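Local coordinates for cell division control protein 45 cdc45 putative (PDB 6CC2) that probably supports the initiation and elongation of chromosomal DNA replication as the Cdc45 component of the replicative CMG helicase, at residues A[420-425]-A[464-469]; A[266-271]-A[305-310]; A[62-67]-A[93-98]; A[231-236]-A[249-254]. All blocks are in the same frame, centred on the assembly; numbering follows the deposited sequence.

Contact 1: residues A[420-425]-A[464-469]; sequences CFNEAN and KWLPFI
Leu466 lodges its two methyl carbons against the turn of a beta hairpin, where strand 419-423 folds back into strand 427-432 of a mixed sheet. The chain 464-469 enters the same sheet beyond that second strand, so the two segments meet mainly at the turn. This is the tight part. CD2 of Leu466 lies 3.4 Å from the backbone O of Asn425, and CD1 sits 3.5 Å from ND2 of Asn422, the two side chains crossing at about a right angle. A branched leucine suits the place: with CG anti to the carbonyl carbon (chi1 -69°), directing the fork at the turn, one methyl group meets the carbonyl and the other the amide. At the far end Cys420, disulfide-bonded to Cys430, is modelled in two conformers; in one of them SG approaches CZ of Phe468 obliquely at 3.8 Å, a doubtful contact. The Phe468 ring also packs on Leu454 and Ala455 of helix 444-462. On the looser, exposed side Lys464 crosses Asn425, and its CE comes 3.5 Å from Asn425 OD1 without a hydrogen bond. Ala424 and Asn425 have positive phi, a backbone shape that asparagine tolerates well. The turn is closed by two bonds of the Asn422 amide: OD1 accepts from Asn425 N at 2.9 Å, an Asx motif, while ND2 donates to Asn425 OD1 over 2.9 Å at 156°, from above that carbonyl's plane.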
loop_
_atom_site.group_PDB
_atom_site.type_symbol
_atom_site.label_atom_id
_atom_site.label_comp_id
_atom_site.label_asym_id
_atom_site.label_seq_id
_atom_site.Cartn_x
_atom_site.Cartn_y
_atom_site.Cartn_z
ATOM N N CYS A 420 -13.415 -15.704 16.298
ATOM C CA CYS A 420 -12.103 -15.072 16.203
ATOM C C CYS A 420 -11.396 -15.137 17.549
ATOM O O CYS A 420 -11.973 -14.776 18.584
ATOM C CB CYS A 420 -12.237 -13.620 15.744
ATOM S SG CYS A 420 -10.691 -12.881 15.162
ATOM N N PHE A 421 -10.153 -15.611 17.536
ATOM C CA PHE A 421 -9.381 -15.778 18.758
ATOM C C PHE A 421 -7.954 -15.273 18.576
ATOM O O PHE A 421 -7.429 -15.225 17.463
ATOM C CB PHE A 421 -9.319 -17.238 19.198
ATOM C CG PHE A 421 -10.663 -17.880 19.376
ATOM C CD1 PHE A 421 -11.341 -17.769 20.580
ATOM C CD2 PHE A 421 -11.246 -18.601 18.345
ATOM C CE1 PHE A 421 -12.579 -18.361 20.751
ATOM C CE2 PHE A 421 -12.485 -19.195 18.512
ATOM C CZ PHE A 421 -13.150 -19.072 19.715
ATOM N N ASN A 422 -7.323 -14.909 19.699
ATOM C CA ASN A 422 -5.891 -14.567 19.734
ATOM C C ASN A 422 -5.148 -15.783 20.274
ATOM O O ASN A 422 -5.329 -16.195 21.421
ATOM C CB ASN A 422 -5.655 -13.318 20.588
ATOM C CG ASN A 422 -4.186 -13.016 20.825
ATOM O OD1 ASN A 422 -3.308 -13.834 20.566
ATOM N ND2 ASN A 422 -3.920 -11.823 21.348
ATOM N N GLU A 423 -4.343 -16.408 19.422
ATOM C CA GLU A 423 -3.641 -17.627 19.787
ATOM C C GLU A 423 -2.232 -17.241 20.208
ATOM O O GLU A 423 -1.385 -16.935 19.368
ATOM C CB GLU A 423 -3.647 -18.619 18.628
ATOM C CG GLU A 423 -5.049 -19.108 18.283
ATOM C CD GLU A 423 -5.727 -19.824 19.457
ATOM O OE1 GLU A 423 -5.032 -20.495 20.236
ATOM O OE2 GLU A 423 -6.956 -19.691 19.597
ATOM N N ALA A 424 -2.012 -17.212 21.518
ATOM C CA ALA A 424 -0.683 -17.093 22.121
ATOM C C ALA A 424 0.041 -15.816 21.715
ATOM O O ALA A 424 1.282 -15.755 21.763
ATOM C CB ALA A 424 0.174 -18.316 21.776
ATOM N N ASN A 425 -0.701 -14.777 21.352
ATOM C CA ASN A 425 -0.110 -13.531 20.866
ATOM C C ASN A 425 0.851 -13.776 19.712
ATOM O O ASN A 425 1.838 -13.069 19.538
ATOM C CB ASN A 425 0.587 -12.780 21.993
ATOM C CG ASN A 425 -0.389 -12.198 22.963
ATOM O OD1 ASN A 425 -1.338 -11.533 22.558
ATOM N ND2 ASN A 425 -0.192 -12.473 24.229
ATOM N N LYS A 464 -3.474 -4.083 19.854
ATOM C CA LYS A 464 -2.482 -5.146 19.823
ATOM C C LYS A 464 -2.393 -5.633 18.382
ATOM O O LYS A 464 -3.341 -6.261 17.906
ATOM C CB LYS A 464 -2.887 -6.284 20.755
ATOM C CG LYS A 464 -2.031 -7.557 20.646
ATOM C CD LYS A 464 -0.590 -7.346 21.026
ATOM C CE LYS A 464 0.135 -8.683 21.159
ATOM N NZ LYS A 464 1.599 -8.529 21.381
ATOM N N TRP A 465 -1.278 -5.356 17.702
ATOM C CA TRP A 465 -1.118 -5.724 16.301
ATOM C C TRP A 465 -0.559 -7.134 16.175
ATOM O O TRP A 465 0.455 -7.466 16.796
ATOM C CB TRP A 465 -0.210 -4.712 15.583
ATOM C CG TRP A 465 -0.940 -3.447 15.385
ATOM C CD1 TRP A 465 -1.150 -2.460 16.299
ATOM C CD2 TRP A 465 -1.635 -3.049 14.194
ATOM N NE1 TRP A 465 -1.934 -1.463 15.744
ATOM C CE2 TRP A 465 -2.249 -1.812 14.459
ATOM C CE3 TRP A 465 -1.824 -3.647 12.951
ATOM C CZ2 TRP A 465 -2.994 -1.134 13.506
ATOM C CZ3 TRP A 465 -2.580 -2.973 12.005
ATOM C CH2 TRP A 465 -3.161 -1.736 12.300
ATOM N N LEU A 466 -1.245 -7.955 15.402
ATOM C CA LEU A 466 -0.881 -9.333 15.138
ATOM C C LEU A 466 -1.146 -9.652 13.681
ATOM O O LEU A 466 -2.024 -9.046 13.055
ATOM C CB LEU A 466 -1.693 -10.303 16.015
ATOM C CG LEU A 466 -1.359 -10.260 17.491
ATOM C CD1 LEU A 466 -2.407 -11.038 18.242
ATOM C CD2 LEU A 466 0.053 -10.842 17.745
ATOM N N PRO A 467 -0.428 -10.625 13.125
ATOM C CA PRO A 467 -0.842 -11.196 11.843
ATOM C C PRO A 467 -2.158 -11.931 12.024
ATOM O O PRO A 467 -2.582 -12.234 13.146
ATOM C CB PRO A 467 0.320 -12.125 11.475
ATOM C CG PRO A 467 0.942 -12.496 12.761
ATOM C CD PRO A 467 0.718 -11.334 13.714
ATOM N N PHE A 468 -2.852 -12.135 10.910
ATOM C CA PHE A 468 -4.228 -12.614 10.924
ATOM C C PHE A 468 -4.378 -13.812 9.991
ATOM O O PHE A 468 -3.938 -13.762 8.837
ATOM C CB PHE A 468 -5.195 -11.497 10.499
ATOM C CG PHE A 468 -6.607 -11.734 10.914
ATOM C CD1 PHE A 468 -7.449 -12.539 10.156
ATOM C CD2 PHE A 468 -7.120 -11.126 12.045
ATOM C CE1 PHE A 468 -8.748 -12.756 10.554
ATOM C CE2 PHE A 468 -8.423 -11.318 12.442
ATOM C CZ PHE A 468 -9.242 -12.159 11.710
ATOM N N ILE A 469 -5.004 -14.876 10.490
ATOM C CA ILE A 469 -5.280 -16.083 9.710
ATOM C C ILE A 469 -6.791 -16.239 9.636
ATOM O O ILE A 469 -7.477 -16.293 10.669
ATOM C CB ILE A 469 -4.619 -17.333 10.311
ATOM C CG1 ILE A 469 -3.104 -17.189 10.242
ATOM C CG2 ILE A 469 -5.079 -18.583 9.527
ATOM C CD1 ILE A 469 -2.347 -18.227 10.979
#

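Contact 2: residues A[266-271]-A[305-310]; sequences TLYDSL and QAQQSY
Gln307 spreads over one face of the Tyr268 ring like a lid, the two side chains lying side by side and pointing the same way. NE2 stands 3.4 Å above the ring plane, over its centre. CG covers the ring nearer its root, 4.1 Å from the centroid in a CH-pi contact, and the extended chain (chi2 -179°) carries CD out along the ring. The amide is turned 85° to the ring, consistent with an N-H directed into the pi cloud, while Tyr268 OH is bonded to Asp293. Beside this lid Ala306 presents a small bump: its CB meets CB of Tyr268 at 4.2 Å and also touches Leu267, and so small a side chain lets the two backbones approach closely enough to bond. Thr266 fills the next hollow, pressing CG2 to 3.3 Å from Gln308 O. Leu267 sets CB at the edge of the Tyr310 ring, 4.3 Å from CD1. Under these shapes lies the start of helix 267-273, whose first three N-H groups have no acceptor within the helix. Asp269 N is capped by Thr266 OG1 at 3.1 Å, a role for which a threonine hydroxyl is well suited. Tyr268 N donates to Ala306 O over 2.9 Å at 157°. Leu267 N donates a hydrogen bond to a water 2.8 Å away, which donates on to Gln308 O. Side chain, backbone and water thus satisfy the helix start, and carbonyl oxygens here would interact favourably with its dipole.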
loop_
_atom_site.group_PDB
_atom_site.type_symbol
_atom_site.label_atom_id
_atom_site.label_comp_id
_atom_site.label_asym_id
_atom_site.label_seq_id
_atom_site.Cartn_x
_atom_site.Cartn_y
_atom_site.Cartn_z
ATOM N N THR A 266 -19.280 10.975 0.648
ATOM C CA THR A 266 -20.198 11.704 1.516
ATOM C C THR A 266 -19.567 11.804 2.897
ATOM O O THR A 266 -18.758 10.960 3.280
ATOM C CB THR A 266 -21.564 11.038 1.657
ATOM O OG1 THR A 266 -21.442 9.816 2.416
ATOM C CG2 THR A 266 -22.198 10.722 0.292
ATOM N N LEU A 267 -19.956 12.829 3.662
ATOM C CA LEU A 267 -19.453 12.938 5.030
ATOM C C LEU A 267 -19.792 11.689 5.825
ATOM O O LEU A 267 -18.942 11.129 6.526
ATOM C CB LEU A 267 -20.039 14.170 5.702
ATOM C CG LEU A 267 -19.806 14.258 7.216
ATOM C CD1 LEU A 267 -18.328 14.249 7.543
ATOM C CD2 LEU A 267 -20.498 15.507 7.790
ATOM N N TYR A 268 -21.040 11.230 5.711
ATOM C CA TYR A 268 -21.525 10.109 6.500
ATOM C C TYR A 268 -20.680 8.869 6.278
ATOM O O TYR A 268 -20.203 8.252 7.233
ATOM C CB TYR A 268 -22.983 9.846 6.128
ATOM C CG TYR A 268 -23.708 8.842 6.980
ATOM C CD1 TYR A 268 -24.371 9.230 8.139
ATOM C CD2 TYR A 268 -23.750 7.516 6.612
ATOM C CE1 TYR A 268 -25.056 8.324 8.917
ATOM C CE2 TYR A 268 -24.434 6.583 7.394
ATOM C CZ TYR A 268 -25.079 6.997 8.542
ATOM O OH TYR A 268 -25.750 6.088 9.315
ATOM N N ASP A 269 -20.486 8.487 5.017
ATOM C CA ASP A 269 -19.799 7.243 4.726
ATOM C C ASP A 269 -18.288 7.385 4.780
ATOM O O ASP A 269 -17.602 6.439 5.170
ATOM C CB ASP A 269 -20.246 6.734 3.373
ATOM C CG ASP A 269 -21.509 5.880 3.481
ATOM O OD1 ASP A 269 -21.617 5.130 4.471
ATOM O OD2 ASP A 269 -22.385 5.986 2.614
ATOM N N SER A 270 -17.743 8.556 4.445
ATOM C CA SER A 270 -16.298 8.726 4.575
ATOM C C SER A 270 -15.888 8.591 6.031
ATOM O O SER A 270 -14.924 7.897 6.369
ATOM C CB SER A 270 -15.876 10.075 3.997
ATOM O OG SER A 270 -14.480 10.275 4.166
ATOM N N LEU A 271 -16.620 9.252 6.920
ATOM C CA LEU A 271 -16.290 9.171 8.339
ATOM C C LEU A 271 -16.418 7.752 8.866
ATOM O O LEU A 271 -15.547 7.274 9.596
ATOM C CB LEU A 271 -17.191 10.117 9.139
ATOM C CG LEU A 271 -16.990 10.160 10.644
ATOM C CD1 LEU A 271 -15.571 10.510 11.014
ATOM C CD2 LEU A 271 -17.970 11.157 11.258
ATOM N N GLN A 305 -28.182 16.110 4.809
ATOM C CA GLN A 305 -26.955 16.804 4.433
ATOM C C GLN A 305 -25.742 15.897 4.521
ATOM O O GLN A 305 -24.880 15.921 3.636
ATOM C CB GLN A 305 -26.755 18.041 5.322
ATOM C CG GLN A 305 -27.676 19.227 4.974
ATOM C CD GLN A 305 -27.255 19.944 3.691
ATOM O OE1 GLN A 305 -26.071 20.170 3.445
ATOM N NE2 GLN A 305 -28.235 20.309 2.872
ATOM N N ALA A 306 -25.642 15.101 5.589
ATOM C CA ALA A 306 -24.456 14.279 5.782
ATOM C C ALA A 306 -24.361 13.176 4.737
ATOM O O ALA A 306 -23.261 12.692 4.443
ATOM C CB ALA A 306 -24.458 13.653 7.180
ATOM N N GLN A 307 -25.494 12.759 4.182
ATOM C CA GLN A 307 -25.527 11.616 3.272
ATOM C C GLN A 307 -25.607 12.004 1.795
ATOM O O GLN A 307 -25.648 11.117 0.936
ATOM C CB GLN A 307 -26.701 10.707 3.630
ATOM C CG GLN A 307 -26.525 10.009 4.963
ATOM C CD GLN A 307 -27.690 9.101 5.299
ATOM O OE1 GLN A 307 -28.779 9.276 4.781
ATOM N NE2 GLN A 307 -27.451 8.130 6.170
ATOM N N GLN A 308 -25.610 13.285 1.477
ATOM C CA GLN A 308 -25.431 13.663 0.082
ATOM C C GLN A 308 -23.950 13.848 -0.215
ATOM O O GLN A 308 -23.097 13.841 0.680
ATOM C CB GLN A 308 -26.211 14.919 -0.254
ATOM C CG GLN A 308 -25.688 16.181 0.382
ATOM C CD GLN A 308 -26.548 17.378 0.005
ATOM O OE1 GLN A 308 -27.539 17.677 0.667
ATOM N NE2 GLN A 308 -26.177 18.053 -1.082
ATOM N N SER A 309 -23.628 13.966 -1.508
ATOM C CA SER A 309 -22.244 14.169 -1.919
ATOM C C SER A 309 -21.630 15.344 -1.158
ATOM O O SER A 309 -22.253 16.395 -1.003
ATOM C CB SER A 309 -22.196 14.430 -3.428
ATOM O OG SER A 309 -21.029 15.140 -3.785
ATOM N N TYR A 310 -20.416 15.141 -0.645
ATOM C CA TYR A 310 -19.742 16.199 0.100
ATOM C C TYR A 310 -19.574 17.450 -0.744
ATOM O O TYR A 310 -19.640 18.575 -0.223
ATOM C CB TYR A 310 -18.397 15.683 0.588
ATOM C CG TYR A 310 -17.670 16.631 1.525
ATOM C CD1 TYR A 310 -18.034 16.717 2.861
ATOM C CD2 TYR A 310 -16.632 17.415 1.081
ATOM C CE1 TYR A 310 -17.369 17.559 3.718
ATOM C CE2 TYR A 310 -15.955 18.258 1.934
ATOM C CZ TYR A 310 -16.348 18.331 3.251
ATOM O OH TYR A 310 -15.684 19.185 4.110
HETATM O O HOH W 1 -21.526 14.913 2.642
#

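Contact 3: residues A[62-67]-A[93-98]; sequences ETLSRV and ELLGDI
Ser65 and Leu95 bring their CA atoms to 6.1 Å, helix 61-71 passing the last turn of helix 91-95 just before Gly96 leaves it with positive phi. Both helices belong to the alpha/beta domain built on a six-stranded parallel sheet, consistent with the DHH-type fold of the RecJ relatives of Cdc45. Helix 61-71 is the link of a beta-alpha-beta crossover from strand 53-57 to strand 77-83, passing strand 24-29, which lies between them, and helix 91-95 follows strand 77-83. Leu95 makes its contacts with one branch, CD2. Its CG is anti to the carbonyl carbon (chi1 -55°), and its CD2 lies 3.7 Å from Ser65 CA, the small serine letting the methyl group come close to the backbone. The same CD2 meets Leu64 CD2 at 3.9 Å, the two leucines crossing at about a right angle. Leu94 adds its own CD2, 4.2 Å from Leu64 CD2, and its CD1 comes as near to Ser65 CB. These flexible aliphatic chains continue inward, for Leu64 and Leu95 both rest on Phe82 of the sheet. On the outer side of helix 61-71, away from the leucines, Glu62 and Arg66 pair one turn apart in a long salt bridge. A water joins the helices where their polar groups stand too far apart to bond directly: it donates to Leu94 O at 2.7 Å and sits 2.6 Å from Ser65 OG.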
loop_
_atom_site.group_PDB
_atom_site.type_symbol
_atom_site.label_atom_id
_atom_site.label_comp_id
_atom_site.label_asym_id
_atom_site.label_seq_id
_atom_site.Cartn_x
_atom_site.Cartn_y
_atom_site.Cartn_z
ATOM N N GLU A 62 9.845 -15.966 -5.596
ATOM C CA GLU A 62 9.910 -17.078 -6.530
ATOM C C GLU A 62 9.748 -16.584 -7.959
ATOM O O GLU A 62 10.472 -17.021 -8.866
ATOM C CB GLU A 62 8.835 -18.114 -6.197
ATOM C CG GLU A 62 8.873 -18.628 -4.772
ATOM C CD GLU A 62 7.842 -19.718 -4.528
ATOM O OE1 GLU A 62 7.499 -20.441 -5.490
ATOM O OE2 GLU A 62 7.371 -19.845 -3.378
ATOM N N THR A 63 8.767 -15.707 -8.188
ATOM C CA THR A 63 8.556 -15.138 -9.514
ATOM C C THR A 63 9.760 -14.307 -9.947
ATOM O O THR A 63 10.265 -14.453 -11.078
ATOM C CB THR A 63 7.290 -14.280 -9.517
ATOM O OG1 THR A 63 6.161 -15.123 -9.273
ATOM C CG2 THR A 63 7.112 -13.567 -10.859
ATOM N N LEU A 64 10.233 -13.440 -9.052
ATOM C CA LEU A 64 11.422 -12.647 -9.338
ATOM C C LEU A 64 12.562 -13.551 -9.793
ATOM O O LEU A 64 13.187 -13.306 -10.830
ATOM C CB LEU A 64 11.809 -11.831 -8.099
ATOM C CG LEU A 64 12.963 -10.840 -8.316
ATOM C CD1 LEU A 64 12.860 -9.649 -7.367
ATOM C CD2 LEU A 64 14.312 -11.504 -8.139
ATOM N N SER A 65 12.827 -14.618 -9.040
ATOM C CA SER A 65 13.942 -15.503 -9.361
ATOM C C SER A 65 13.733 -16.193 -10.704
ATOM O O SER A 65 14.675 -16.329 -11.493
ATOM C CB SER A 65 14.116 -16.534 -8.247
ATOM O OG SER A 65 15.230 -17.371 -8.523
ATOM N N ARG A 66 12.494 -16.617 -10.992
ATOM C CA ARG A 66 12.225 -17.336 -12.230
ATOM C C ARG A 66 12.390 -16.439 -13.448
ATOM O O ARG A 66 12.983 -16.855 -14.448
ATOM C CB ARG A 66 10.822 -17.934 -12.180
ATOM C CG ARG A 66 10.750 -19.219 -11.350
ATOM C CD ARG A 66 9.382 -19.894 -11.459
ATOM N NE ARG A 66 9.374 -21.220 -10.845
ATOM C CZ ARG A 66 8.813 -21.522 -9.676
ATOM N NH1 ARG A 66 8.190 -20.593 -8.958
ATOM N NH2 ARG A 66 8.872 -22.771 -9.225
ATOM N N VAL A 67 11.860 -15.210 -13.392
ATOM C CA VAL A 67 12.005 -14.311 -14.537
ATOM C C VAL A 67 13.468 -13.925 -14.722
ATOM O O VAL A 67 13.979 -13.894 -15.850
ATOM C CB VAL A 67 11.117 -13.064 -14.369
ATOM C CG1 VAL A 67 11.420 -12.045 -15.465
ATOM C CG2 VAL A 67 9.652 -13.444 -14.365
ATOM N N GLU A 93 22.420 -15.206 -2.810
ATOM C CA GLU A 93 21.952 -16.565 -2.555
ATOM C C GLU A 93 20.729 -16.891 -3.397
ATOM O O GLU A 93 20.606 -18.007 -3.919
ATOM C CB GLU A 93 21.647 -16.732 -1.070
ATOM C CG GLU A 93 21.081 -18.087 -0.682
ATOM C CD GLU A 93 20.956 -18.243 0.823
ATOM O OE1 GLU A 93 21.654 -19.107 1.396
ATOM O OE2 GLU A 93 20.171 -17.490 1.438
ATOM N N LEU A 94 19.826 -15.926 -3.558
ATOM C CA LEU A 94 18.595 -16.172 -4.300
ATOM C C LEU A 94 18.890 -16.416 -5.772
ATOM O O LEU A 94 18.418 -17.398 -6.355
ATOM C CB LEU A 94 17.635 -14.990 -4.125
ATOM C CG LEU A 94 16.300 -15.105 -4.869
ATOM C CD1 LEU A 94 15.450 -16.212 -4.244
ATOM C CD2 LEU A 94 15.555 -13.795 -4.879
ATOM N N LEU A 95 19.699 -15.550 -6.383
ATOM C CA LEU A 95 19.834 -15.528 -7.832
ATOM C C LEU A 95 21.126 -16.119 -8.360
ATOM O O LEU A 95 21.181 -16.453 -9.546
ATOM C CB LEU A 95 19.710 -14.089 -8.348
ATOM C CG LEU A 95 18.442 -13.362 -7.918
ATOM C CD1 LEU A 95 18.489 -11.906 -8.379
ATOM C CD2 LEU A 95 17.203 -14.051 -8.460
ATOM N N GLY A 96 22.158 -16.244 -7.531
ATOM C CA GLY A 96 23.427 -16.792 -7.987
ATOM C C GLY A 96 24.143 -15.929 -9.004
ATOM O O GLY A 96 24.591 -14.828 -8.677
ATOM N N ASP A 97 24.262 -16.421 -10.239
ATOM C CA ASP A 97 24.949 -15.699 -11.306
ATOM C C ASP A 97 24.364 -14.307 -11.495
ATOM O O ASP A 97 23.289 -14.151 -12.080
ATOM C CB ASP A 97 24.881 -16.483 -12.619
ATOM C CG ASP A 97 25.999 -17.502 -12.749
ATOM O OD1 ASP A 97 27.127 -17.209 -12.298
ATOM O OD2 ASP A 97 25.750 -18.594 -13.307
ATOM N N ILE A 98 25.081 -13.291 -11.021
ATOM C CA ILE A 98 24.560 -11.930 -10.932
ATOM C C ILE A 98 25.612 -10.940 -11.409
ATOM O O ILE A 98 25.300 -9.786 -11.726
ATOM C CB ILE A 98 24.141 -11.602 -9.487
ATOM C CG1 ILE A 98 22.950 -12.450 -9.052
ATOM C CG2 ILE A 98 23.843 -10.127 -9.329
ATOM C CD1 ILE A 98 22.624 -12.273 -7.590
HETATM O O HOH W 2 16.099 -18.784 -6.564
#

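Contact 4: residues A[231-236]-A[249-254]; sequences DNLQLE and TPMCVK
Glu236 O receives a 2.6 Å hydrogen bond from a water that in turn accepts from Val253 N at 3.0 Å, so that one molecule bridges the two backbones. Glu236 O and Val253 O are both acceptors and cannot bond each other; the water supplies the link. Beside the water, Leu235 packs both methyl carbons on the strand. CD2 rests 3.7 Å from Met251 O, and CD1 lies 4.0 Å from Cys252 CA and 4.3 Å from Val253 CG2. Leucine suits the place because its two methyl groups can touch successive points along the strand. This is the entry to a small mixed sheet: just past Glu236 the chain becomes strand 237-238, parallel to strand 251-257, with Leu238 bonded through its backbone to Val253. Helix 219-233 ends here in a Schellman motif, Leu235 N reaching back to Ile230 O across Gln234, whose positive phi turns the chain. Gln234 NE2 also donates to Asp231 O, in the carbonyl plane and on a lone pair. Deeper in, Leu233 crosses Met251, present as selenomethionine, at about a right angle, CD1 to CE at 4.0 Å. The Met251 chain is bent at chi3 (-74°), which places CE, and it packs further on Trp202 and Phe342. On the exposed side, Thr249 OG1 donates to Met251 O over 2.6 Å and stands 4.0 Å from Leu235 CD2.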
loop_
_atom_site.group_PDB
_atom_site.type_symbol
_atom_site.label_atom_id
_atom_site.label_comp_id
_atom_site.label_asym_id
_atom_site.label_seq_id
_atom_site.Cartn_x
_atom_site.Cartn_y
_atom_site.Cartn_z
ATOM N N ASP A 231 9.403 23.084 0.032
ATOM C CA ASP A 231 10.639 23.827 -0.075
ATOM C C ASP A 231 11.125 23.863 -1.521
ATOM O O ASP A 231 11.539 24.912 -2.017
ATOM C CB ASP A 231 11.719 23.203 0.821
ATOM C CG ASP A 231 11.477 23.453 2.317
ATOM O OD1 ASP A 231 10.568 24.222 2.669
ATOM O OD2 ASP A 231 12.208 22.865 3.144
ATOM N N ASN A 232 11.082 22.717 -2.209
ATOM C CA ASN A 232 11.655 22.685 -3.552
ATOM C C ASN A 232 10.755 23.347 -4.593
ATOM O O ASN A 232 11.268 23.864 -5.606
ATOM C CB ASN A 232 11.964 21.254 -3.958
ATOM C CG ASN A 232 13.252 20.751 -3.343
ATOM O OD1 ASN A 232 14.339 21.013 -3.854
ATOM N ND2 ASN A 232 13.137 20.045 -2.222
ATOM N N LEU A 233 9.454 23.369 -4.366
ATOM C CA LEU A 233 8.516 24.048 -5.247
ATOM C C LEU A 233 8.156 25.440 -4.765
ATOM O O LEU A 233 7.387 26.131 -5.440
ATOM C CB LEU A 233 7.241 23.226 -5.408
ATOM C CG LEU A 233 7.398 21.880 -6.134
ATOM C CD1 LEU A 233 6.150 21.071 -6.066
ATOM C CD2 LEU A 233 7.787 22.126 -7.581
ATOM N N GLN A 234 8.717 25.880 -3.636
ATOM C CA GLN A 234 8.464 27.201 -3.069
ATOM C C GLN A 234 6.964 27.466 -2.907
ATOM O O GLN A 234 6.439 28.511 -3.299
ATOM C CB GLN A 234 9.140 28.284 -3.918
ATOM C CG GLN A 234 10.647 28.292 -3.776
ATOM C CD GLN A 234 11.097 28.662 -2.369
ATOM O OE1 GLN A 234 10.949 29.793 -1.942
ATOM N NE2 GLN A 234 11.622 27.680 -1.639
ATOM N N LEU A 235 6.282 26.521 -2.290
ATOM C CA LEU A 235 4.861 26.633 -2.015
ATOM C C LEU A 235 4.634 27.163 -0.597
ATOM O O LEU A 235 5.559 27.286 0.210
ATOM C CB LEU A 235 4.167 25.291 -2.190
ATOM C CG LEU A 235 4.277 24.645 -3.581
ATOM C CD1 LEU A 235 3.696 23.256 -3.567
ATOM C CD2 LEU A 235 3.596 25.523 -4.614
ATOM N N GLU A 236 3.391 27.530 -0.329
ATOM C CA GLU A 236 2.924 27.870 1.008
ATOM C C GLU A 236 1.816 26.898 1.398
ATOM O O GLU A 236 1.038 26.453 0.548
ATOM C CB GLU A 236 2.405 29.304 1.071
ATOM C CG GLU A 236 3.473 30.364 0.842
ATOM C CD GLU A 236 2.912 31.773 0.885
ATOM O OE1 GLU A 236 1.671 31.920 0.860
ATOM O OE2 GLU A 236 3.713 32.732 0.946
ATOM N N THR A 249 -0.465 28.176 -8.989
ATOM C CA THR A 249 0.486 27.104 -9.250
ATOM C C THR A 249 -0.249 25.836 -9.665
ATOM O O THR A 249 -1.405 25.628 -9.274
ATOM C CB THR A 249 1.326 26.848 -7.996
ATOM O OG1 THR A 249 0.459 26.561 -6.894
ATOM C CG2 THR A 249 2.199 28.082 -7.660
ATOM N N PRO A 250 0.367 24.989 -10.499
ATOM C CA PRO A 250 -0.307 23.752 -10.922
ATOM C C PRO A 250 -0.419 22.703 -9.848
ATOM O O PRO A 250 -1.150 21.721 -10.057
ATOM C CB PRO A 250 0.579 23.233 -12.067
ATOM C CG PRO A 250 1.892 23.899 -11.847
ATOM C CD PRO A 250 1.544 25.269 -11.339
HETATM N N MSE A 251 0.325 22.842 -8.751
HETATM C CA MSE A 251 0.220 21.970 -7.589
HETATM C C MSE A 251 0.223 22.889 -6.373
HETATM O O MSE A 251 0.698 24.028 -6.465
HETATM C CB MSE A 251 1.372 20.965 -7.524
HETATM C CG MSE A 251 1.401 19.969 -8.693
HETATM SE SE MSE A 251 3.088 18.967 -8.856
HETATM C CE MSE A 251 4.216 20.376 -9.545
ATOM N N CYS A 252 -0.284 22.404 -5.238
ATOM C CA CYS A 252 -0.277 23.199 -4.018
ATOM C C CYS A 252 -0.467 22.278 -2.823
ATOM O O CYS A 252 -0.710 21.083 -2.969
ATOM C CB CYS A 252 -1.358 24.277 -4.063
ATOM S SG CYS A 252 -3.026 23.607 -3.952
ATOM N N VAL A 253 -0.363 22.868 -1.629
ATOM C CA VAL A 253 -0.529 22.159 -0.365
ATOM C C VAL A 253 -1.482 22.956 0.503
ATOM O O VAL A 253 -1.345 24.180 0.625
ATOM C CB VAL A 253 0.821 21.986 0.361
ATOM C CG1 VAL A 253 0.611 21.423 1.755
ATOM C CG2 VAL A 253 1.734 21.093 -0.440
ATOM N N LYS A 254 -2.426 22.266 1.141
ATOM C CA LYS A 254 -3.283 22.916 2.123
ATOM C C LYS A 254 -3.524 21.961 3.282
ATOM O O LYS A 254 -3.502 20.739 3.106
ATOM C CB LYS A 254 -4.626 23.370 1.541
ATOM C CG LYS A 254 -5.493 22.278 1.015
ATOM C CD LYS A 254 -6.924 22.772 0.783
ATOM C CE LYS A 254 -7.770 22.622 2.028
ATOM N NZ LYS A 254 -9.212 22.874 1.763
HETATM O O HOH W 3 0.557 25.678 -1.856
#

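From the N terminus the four contacts follow one another in series; none encloses or crosses another. Contact 3 comes first, closing a 25-residue loop that contains strand 77-83 and joining two helices of the parallel-sheet domain. Contact 4 closes the shortest loop, 12 residues between a helix end and the small mixed sheet. Strand 251-257 then leads towards helix 267-273, where contact 2 closes a wholly non-strand excursion; contacts 4 and 2 come within about 8 Å at their nearest atoms. Contact 1 comes last, closing a 38-residue loop, mostly helix, and tying the hairpin turn after strand 419-423 to the lead-in of strand 468-474, on the opposite side of the chain's centre from contact 4.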